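Local atomic coordinates of major pilin protein fimA (Silicibacter pomeroyi, PDB entry 2IMH), a protein that is of unknown function, belongs to the DUF1028 family despite its pilin name, and folds around two antiparallel beta sheets packed with helices. Residues R34-S42 / Q85-G93; V170-V178 / A209-D217. All coordinates share one frame; numbering follows the deposited sequence.

Interaction 1: residues R34-S42 / Q85-G93; sequences RGDLNAGMS and QLAAMDLLG
Met41 and Met89, both selenomethionines, face each other as an antiparallel hydrogen-bonded pair, and two reciprocal backbone bonds join them. Met41 N donates to Met89 O at 2.9 Å, lying in the carbonyl plane; the return bond, from Met89 N to Met41 O, is also 2.9 Å. The axes of strands 40-42 and 85-90 approach to 4.7 Å and run antiparallel, at 171°. CA-H...O contacts reinforce the pairing, among them Gly40 CA to Met89 O at 3.2 Å. A side chain at Gly40 would collide with that carbonyl, which fits the glycine at this site.

The apolar contact has two parts. The Met41 and Met89 side chains lie alongside, pointing the same way, and Met89 CE touches Met41 CG at 3.8 Å. Met89 CG stands opposite its backbone N (chi1 -180°), and a bend at chi3 turns the methyl to its neighbour. Leu91 lays both methyl branches against the backbone of the 36-40 turn, its CD1 3.3 Å from Leu37 O.

Across that end a water bridges Ala39 O and Leu91 N; within the turn, Asp36 OD1 accepts from Asn38 N in an Asx turn, and Arg62 of helix 51-62 salt-bridges the Asp36 carboxylate. Ala39 and Gly40 form a classic bulge opposite Asp36.

Helices 51-62 and 67-76 cover the face bearing Ser42 and Ala88, whereas Met41 and Met89 meet Ile17 of strand 16-23.

Interaction 2: residues V170-V178 / A209-D217; sequences VLHPDRPPV and ARQVPVLSD
Ser216 grips the turn at Pro173 and Asp174 through two hydrogen bonds. Its backbone N donates to Pro173 O at 3.0 Å, tilted 27° from the carbonyl plane, while its OG donates to Asp174 OD1 at 2.7 Å on the anti side, somewhat out of the carboxylate plane. The serine's chi1 of 64° sets OG between its backbone N and carbonyl carbon, near that acid. A water adds a third link, donating to Arg175 O and accepting from Leu215 N.

Apolar contacts flank these bonds. Val214 presses CG1 onto the Arg175-Pro176 peptide, 3.4 Å from Pro176 N, and meets Pro176 CD at 3.6 Å. The Pro176 ring crosses Val212 at about a right angle, its CG 4.0 Å from Val212 CG2 and 3.5 Å from Ala209 O. With Pro176 replaced by alanine, loss of CG and CD would probably leave a gap beside Val214 CG1 and Ala209 O and weaken the contact with Val212.

The type I turn His172-Arg175 joins strands 165-172 and 175-182, the latter outermost in its sheet. The chain leaving helix 203-209 packs against this hairpin end at the surface, while His172 and Arg175 touch Ala16 of strand 16-23.

In the fold
Interaction 1 closes before interaction 2 opens along the chain, and their centres lie about 18 Å apart. The first pairs the two inner strands, 40-45 and 85-90, of the four-stranded antiparallel sheet, its centre about 9 Å from that of the chain; the second sits at an edge of the six-stranded sheet, its centre about 17 Å from that of the chain. Even so, they touch: Leu37 CD1 comes within 3.4 Å of His172 C, and Leu171 CD1 packs 3.5 Å from Gly35 C. Packing of the 33-45 and 165-182 hairpins, with Ile17 of strand 16-23 meeting both, thus brings the two sheets into contact; residues 209-217 place the C-terminal chain beside the outer hairpin.

Interaction 1: residues R34-S42 / Q85-G93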
loop_
_atom_site.group_PDB
_atom_site.type_symbol
_atom_site.label_atom_id
_atom_site.label_comp_id
_atom_site.label_asym_id
_atom_site.label_seq_id
_atom_site.Cartn_x
_atom_site.Cartn_y
_atom_site.Cartn_z
ATOM N N ARG A 34 3.386 4.910 0.099
ATOM C CA ARG A 34 3.266 6.141 0.897
ATOM C C ARG A 34 1.801 6.519 1.081
ATOM O O ARG A 34 0.951 6.134 0.282
ATOM C CB ARG A 34 4.012 7.302 0.239
ATOM C CG ARG A 34 5.511 7.150 0.233
ATOM C CD ARG A 34 6.166 8.092 -0.756
ATOM N NE ARG A 34 7.562 7.690 -0.882
ATOM C CZ ARG A 34 7.995 6.713 -1.676
ATOM N NH1 ARG A 34 7.153 6.072 -2.501
ATOM N NH2 ARG A 34 9.299 6.415 -1.673
ATOM N N GLY A 35 1.521 7.313 2.112
ATOM C CA GLY A 35 0.157 7.707 2.388
ATOM C C GLY A 35 0.059 8.800 3.424
ATOM O O GLY A 35 0.995 9.031 4.190
ATOM N N ASP A 36 -1.066 9.502 3.407
ATOM C CA ASP A 36 -1.315 10.558 4.387
ATOM C C ASP A 36 -2.817 10.757 4.487
ATOM O O ASP A 36 -3.516 10.872 3.466
ATOM C CB ASP A 36 -0.626 11.862 3.961
ATOM C CG ASP A 36 -0.535 12.882 5.090
ATOM O OD1 ASP A 36 -1.495 13.014 5.884
ATOM O OD2 ASP A 36 0.516 13.570 5.170
ATOM N N LEU A 37 -3.323 10.742 5.720
ATOM C CA LEU A 37 -4.743 10.911 5.965
ATOM C C LEU A 37 -5.277 12.265 5.503
ATOM O O LEU A 37 -6.504 12.452 5.413
ATOM C CB LEU A 37 -5.067 10.669 7.440
ATOM C CG LEU A 37 -4.900 9.230 7.917
ATOM C CD1 LEU A 37 -4.907 9.225 9.435
ATOM C CD2 LEU A 37 -6.031 8.350 7.370
ATOM N N ASN A 38 -4.373 13.178 5.156
ATOM C CA ASN A 38 -4.792 14.448 4.589
ATOM C C ASN A 38 -4.707 14.482 3.055
ATOM O O ASN A 38 -4.824 15.555 2.447
ATOM C CB ASN A 38 -3.999 15.596 5.219
ATOM C CG ASN A 38 -2.540 15.613 4.812
ATOM O OD1 ASN A 38 -2.139 15.028 3.801
ATOM N ND2 ASN A 38 -1.723 16.304 5.606
ATOM N N ALA A 39 -4.510 13.321 2.430
ATOM C CA ALA A 39 -4.257 13.284 0.992
ATOM C C ALA A 39 -4.827 12.034 0.303
ATOM O O ALA A 39 -5.597 12.126 -0.673
ATOM C CB ALA A 39 -2.743 13.381 0.736
ATOM N N GLY A 40 -4.444 10.865 0.801
ATOM C CA GLY A 40 -4.714 9.604 0.089
ATOM C C GLY A 40 -3.488 8.700 0.104
ATOM O O GLY A 40 -2.632 8.832 0.993
HETATM N N MSE A 41 -3.402 7.799 -0.877
HETATM C CA MSE A 41 -2.329 6.799 -0.943
HETATM C C MSE A 41 -1.604 6.893 -2.275
HETATM O O MSE A 41 -2.198 7.280 -3.289
HETATM C CB MSE A 41 -2.917 5.384 -0.838
HETATM C CG MSE A 41 -3.561 5.031 0.494
HETATM SE SE MSE A 41 -2.295 4.847 1.988
HETATM C CE MSE A 41 -1.069 3.518 1.181
ATOM N N SER A 42 -0.337 6.480 -2.284
ATOM C CA SER A 42 0.378 6.365 -3.553
ATOM C C SER A 42 1.263 5.122 -3.592
ATOM O O SER A 42 1.730 4.649 -2.555
ATOM C CB SER A 42 1.220 7.613 -3.827
ATOM O OG SER A 42 2.239 7.778 -2.868
ATOM N N GLN A 85 6.354 3.950 -12.957
ATOM C CA GLN A 85 4.949 3.608 -12.884
ATOM C C GLN A 85 4.417 4.206 -11.576
ATOM O O GLN A 85 5.105 4.159 -10.561
ATOM C CB GLN A 85 4.792 2.087 -12.870
ATOM C CG GLN A 85 3.353 1.607 -12.779
ATOM C CD GLN A 85 3.226 0.100 -12.921
ATOM O OE1 GLN A 85 3.957 -0.665 -12.293
ATOM N NE2 GLN A 85 2.269 -0.333 -13.743
ATOM N N LEU A 86 3.224 4.784 -11.625
ATOM C CA LEU A 86 2.677 5.511 -10.483
ATOM C C LEU A 86 1.180 5.290 -10.357
ATOM O O LEU A 86 0.449 5.310 -11.350
ATOM C CB LEU A 86 2.947 7.021 -10.645
ATOM C CG LEU A 86 2.479 7.924 -9.486
ATOM C CD1 LEU A 86 3.241 7.574 -8.202
ATOM C CD2 LEU A 86 2.647 9.410 -9.830
ATOM N N ALA A 87 0.724 5.073 -9.130
ATOM C CA ALA A 87 -0.700 4.930 -8.882
ATOM C C ALA A 87 -1.018 5.777 -7.667
ATOM O O ALA A 87 -0.194 5.914 -6.749
ATOM C CB ALA A 87 -1.055 3.488 -8.611
ATOM N N ALA A 88 -2.193 6.380 -7.663
ATOM C CA ALA A 88 -2.563 7.256 -6.553
ATOM C C ALA A 88 -4.045 7.161 -6.332
ATOM O O ALA A 88 -4.809 7.029 -7.290
ATOM C CB ALA A 88 -2.191 8.706 -6.852
HETATM N N MSE A 89 -4.460 7.282 -5.074
HETATM C CA MSE A 89 -5.868 7.166 -4.744
HETATM C C MSE A 89 -6.209 8.244 -3.729
HETATM O O MSE A 89 -5.425 8.486 -2.820
HETATM C CB MSE A 89 -6.157 5.775 -4.136
HETATM C CG MSE A 89 -7.608 5.566 -3.763
HETATM SE SE MSE A 89 -7.800 4.192 -2.376
HETATM C CE MSE A 89 -7.072 5.194 -0.865
ATOM N N ASP A 90 -7.364 8.895 -3.875
ATOM C CA ASP A 90 -7.756 9.947 -2.942
ATOM C C ASP A 90 -8.538 9.375 -1.770
ATOM O O ASP A 90 -8.735 8.163 -1.692
ATOM C CB ASP A 90 -8.487 11.118 -3.645
ATOM C CG ASP A 90 -9.940 10.809 -4.038
ATOM O OD1 ASP A 90 -10.516 9.765 -3.648
ATOM O OD2 ASP A 90 -10.516 11.675 -4.762
ATOM N N LEU A 91 -8.970 10.252 -0.859
ATOM C CA LEU A 91 -9.567 9.804 0.400
ATOM C C LEU A 91 -10.945 9.188 0.229
ATOM O O LEU A 91 -11.460 8.555 1.165
ATOM C CB LEU A 91 -9.628 10.954 1.417
ATOM C CG LEU A 91 -8.284 11.470 1.926
ATOM C CD1 LEU A 91 -8.520 12.720 2.769
ATOM C CD2 LEU A 91 -7.541 10.399 2.762
ATOM N N LEU A 92 -11.533 9.336 -0.958
ATOM C CA LEU A 92 -12.817 8.714 -1.254
ATOM C C LEU A 92 -12.690 7.561 -2.255
ATOM O O LEU A 92 -13.700 7.095 -2.807
ATOM C CB LEU A 92 -13.829 9.761 -1.742
ATOM C CG LEU A 92 -14.422 10.625 -0.614
ATOM C CD1 LEU A 92 -15.010 11.914 -1.148
ATOM C CD2 LEU A 92 -15.456 9.820 0.182
ATOM N N GLY A 93 -11.451 7.115 -2.496
ATOM C CA GLY A 93 -11.229 5.893 -3.263
ATOM C C GLY A 93 -11.112 6.071 -4.763
ATOM O O GLY A 93 -10.942 5.087 -5.489
HETATM O O HOH W 1 -8.094 12.991 -1.168
#

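Interaction 2: residues V170-V178 / A209-D217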
loop_
_atom_site.group_PDB
_atom_site.type_symbol
_atom_site.label_atom_id
_atom_site.label_comp_id
_atom_site.label_asym_id
_atom_site.label_seq_id
_atom_site.Cartn_x
_atom_site.Cartn_y
_atom_site.Cartn_z
ATOM N N VAL A 170 -1.237 0.933 6.537
ATOM C CA VAL A 170 -2.642 1.281 6.779
ATOM C C VAL A 170 -2.731 2.435 7.760
ATOM O O VAL A 170 -2.068 2.431 8.804
ATOM C CB VAL A 170 -3.474 0.078 7.287
ATOM C CG1 VAL A 170 -4.933 0.518 7.641
ATOM C CG2 VAL A 170 -3.478 -1.057 6.236
ATOM N N LEU A 171 -3.567 3.414 7.414
ATOM C CA LEU A 171 -3.701 4.654 8.188
ATOM C C LEU A 171 -5.153 4.909 8.548
ATOM O O LEU A 171 -6.046 4.675 7.749
ATOM C CB LEU A 171 -3.194 5.850 7.371
ATOM C CG LEU A 171 -1.796 5.745 6.734
ATOM C CD1 LEU A 171 -1.497 7.016 5.944
ATOM C CD2 LEU A 171 -0.743 5.508 7.823
ATOM N N HIS A 172 -5.376 5.425 9.749
ATOM C CA HIS A 172 -6.711 5.790 10.204
ATOM C C HIS A 172 -6.529 6.826 11.310
ATOM O O HIS A 172 -5.600 6.705 12.101
ATOM C CB HIS A 172 -7.411 4.580 10.785
ATOM C CG HIS A 172 -8.816 4.861 11.209
ATOM N ND1 HIS A 172 -9.128 5.374 12.451
ATOM C CD2 HIS A 172 -9.987 4.756 10.536
ATOM C CE1 HIS A 172 -10.437 5.553 12.533
ATOM N NE2 HIS A 172 -10.982 5.176 11.388
ATOM N N PRO A 173 -7.414 7.836 11.390
ATOM C CA PRO A 173 -7.169 8.917 12.359
ATOM C C PRO A 173 -7.185 8.506 13.837
ATOM O O PRO A 173 -6.651 9.243 14.665
ATOM C CB PRO A 173 -8.321 9.893 12.098
ATOM C CG PRO A 173 -9.382 9.079 11.461
ATOM C CD PRO A 173 -8.647 8.066 10.619
ATOM N N ASP A 174 -7.811 7.371 14.164
ATOM C CA ASP A 174 -7.907 6.918 15.557
ATOM C C ASP A 174 -6.834 5.892 15.908
ATOM O O ASP A 174 -6.855 5.313 17.000
ATOM C CB ASP A 174 -9.289 6.300 15.828
ATOM C CG ASP A 174 -10.424 7.289 15.635
ATOM O OD1 ASP A 174 -10.190 8.516 15.740
ATOM O OD2 ASP A 174 -11.556 6.819 15.372
ATOM N N ARG A 175 -5.908 5.664 14.976
ATOM C CA ARG A 175 -4.912 4.612 15.137
ATOM C C ARG A 175 -3.545 5.151 14.783
ATOM O O ARG A 175 -3.435 6.018 13.914
ATOM C CB ARG A 175 -5.199 3.440 14.191
ATOM C CG ARG A 175 -6.620 2.871 14.273
ATOM C CD ARG A 175 -6.842 1.913 13.115
ATOM N NE ARG A 175 -8.244 1.830 12.685
ATOM C CZ ARG A 175 -8.645 1.204 11.576
ATOM N NH1 ARG A 175 -9.937 1.181 11.256
ATOM N NH2 ARG A 175 -7.757 0.599 10.787
ATOM N N PRO A 176 -2.490 4.598 15.406
ATOM C CA PRO A 176 -1.161 4.928 14.904
ATOM C C PRO A 176 -0.966 4.240 13.546
ATOM O O PRO A 176 -1.678 3.295 13.235
ATOM C CB PRO A 176 -0.224 4.336 15.964
ATOM C CG PRO A 176 -1.004 3.247 16.612
ATOM C CD PRO A 176 -2.454 3.651 16.540
ATOM N N PRO A 177 -0.033 4.736 12.729
ATOM C CA PRO A 177 0.141 4.066 11.433
ATOM C C PRO A 177 0.487 2.597 11.614
ATOM O O PRO A 177 1.229 2.241 12.528
ATOM C CB PRO A 177 1.333 4.810 10.818
ATOM C CG PRO A 177 1.271 6.172 11.430
ATOM C CD PRO A 177 0.895 5.870 12.884
ATOM N N VAL A 178 -0.078 1.742 10.773
ATOM C CA VAL A 178 0.302 0.337 10.783
ATOM C C VAL A 178 1.194 0.201 9.568
ATOM O O VAL A 178 0.719 0.232 8.428
ATOM C CB VAL A 178 -0.916 -0.605 10.715
ATOM C CG1 VAL A 178 -0.473 -2.022 10.491
ATOM C CG2 VAL A 178 -1.746 -0.500 12.015
ATOM N N ALA A 209 -0.259 -0.589 21.699
ATOM C CA ALA A 209 -0.355 0.302 20.528
ATOM C C ALA A 209 -1.610 1.190 20.562
ATOM O O ALA A 209 -1.650 2.246 19.923
ATOM C CB ALA A 209 -0.301 -0.521 19.237
ATOM N N ARG A 210 -2.641 0.783 21.307
ATOM C CA ARG A 210 -3.822 1.658 21.463
ATOM C C ARG A 210 -3.655 2.756 22.536
ATOM O O ARG A 210 -4.588 3.549 22.762
ATOM C CB ARG A 210 -5.091 0.846 21.735
ATOM C CG ARG A 210 -4.992 -0.004 22.963
ATOM C CD ARG A 210 -6.352 -0.276 23.649
ATOM N NE ARG A 210 -6.092 -0.874 24.963
ATOM C CZ ARG A 210 -6.017 -0.197 26.108
ATOM N NH1 ARG A 210 -6.247 1.116 26.141
ATOM N NH2 ARG A 210 -5.740 -0.842 27.234
ATOM N N GLN A 211 -2.494 2.790 23.196
ATOM C CA GLN A 211 -2.242 3.754 24.270
ATOM C C GLN A 211 -1.269 4.857 23.888
ATOM O O GLN A 211 -0.721 5.535 24.773
ATOM C CB GLN A 211 -1.725 3.040 25.522
ATOM C CG GLN A 211 -2.698 2.010 26.056
ATOM C CD GLN A 211 -2.147 1.264 27.238
ATOM O OE1 GLN A 211 -1.737 1.876 28.230
ATOM N NE2 GLN A 211 -2.108 -0.068 27.137
ATOM N N VAL A 212 -1.051 5.032 22.583
ATOM C CA VAL A 212 -0.109 6.036 22.084
ATOM C C VAL A 212 -0.821 7.138 21.260
ATOM O O VAL A 212 -1.922 6.909 20.718
ATOM C CB VAL A 212 1.025 5.376 21.257
ATOM C CG1 VAL A 212 1.605 4.205 22.049
ATOM C CG2 VAL A 212 0.509 4.884 19.892
ATOM N N PRO A 213 -0.201 8.327 21.154
ATOM C CA PRO A 213 -0.825 9.407 20.350
ATOM C C PRO A 213 -1.324 8.995 18.969
ATOM O O PRO A 213 -0.649 8.247 18.236
ATOM C CB PRO A 213 0.296 10.430 20.210
ATOM C CG PRO A 213 1.058 10.299 21.509
ATOM C CD PRO A 213 1.030 8.793 21.827
ATOM N N VAL A 214 -2.510 9.493 18.637
ATOM C CA VAL A 214 -3.132 9.298 17.317
ATOM C C VAL A 214 -3.695 10.646 16.849
ATOM O O VAL A 214 -3.793 11.597 17.641
ATOM C CB VAL A 214 -4.241 8.220 17.342
ATOM C CG1 VAL A 214 -3.644 6.856 17.704
ATOM C CG2 VAL A 214 -5.356 8.592 18.338
ATOM N N LEU A 215 -4.041 10.738 15.570
ATOM C CA LEU A 215 -4.456 12.018 14.999
ATOM C C LEU A 215 -5.615 12.640 15.757
ATOM O O LEU A 215 -5.634 13.858 15.966
ATOM C CB LEU A 215 -4.816 11.864 13.522
ATOM C CG LEU A 215 -4.954 13.151 12.710
ATOM C CD1 LEU A 215 -3.596 13.841 12.572
ATOM C CD2 LEU A 215 -5.528 12.807 11.324
ATOM N N SER A 216 -6.560 11.803 16.183
ATOM C CA SER A 216 -7.731 12.273 16.931
ATOM C C SER A 216 -7.491 12.430 18.433
ATOM O O SER A 216 -8.403 12.832 19.171
ATOM C CB SER A 216 -8.907 11.319 16.704
ATOM O OG SER A 216 -8.589 10.039 17.228
ATOM N N ASP A 217 -6.284 12.104 18.903
ATOM C CA ASP A 217 -5.957 12.196 20.346
ATOM C C ASP A 217 -4.435 12.332 20.423
ATOM O O ASP A 217 -3.707 11.367 20.733
ATOM C CB ASP A 217 -6.461 10.949 21.092
ATOM C CG ASP A 217 -6.371 11.072 22.619
ATOM O OD1 ASP A 217 -6.026 12.151 23.149
ATOM O OD2 ASP A 217 -6.663 10.067 23.299
HETATM O O HOH W 2 -2.551 8.689 14.056
#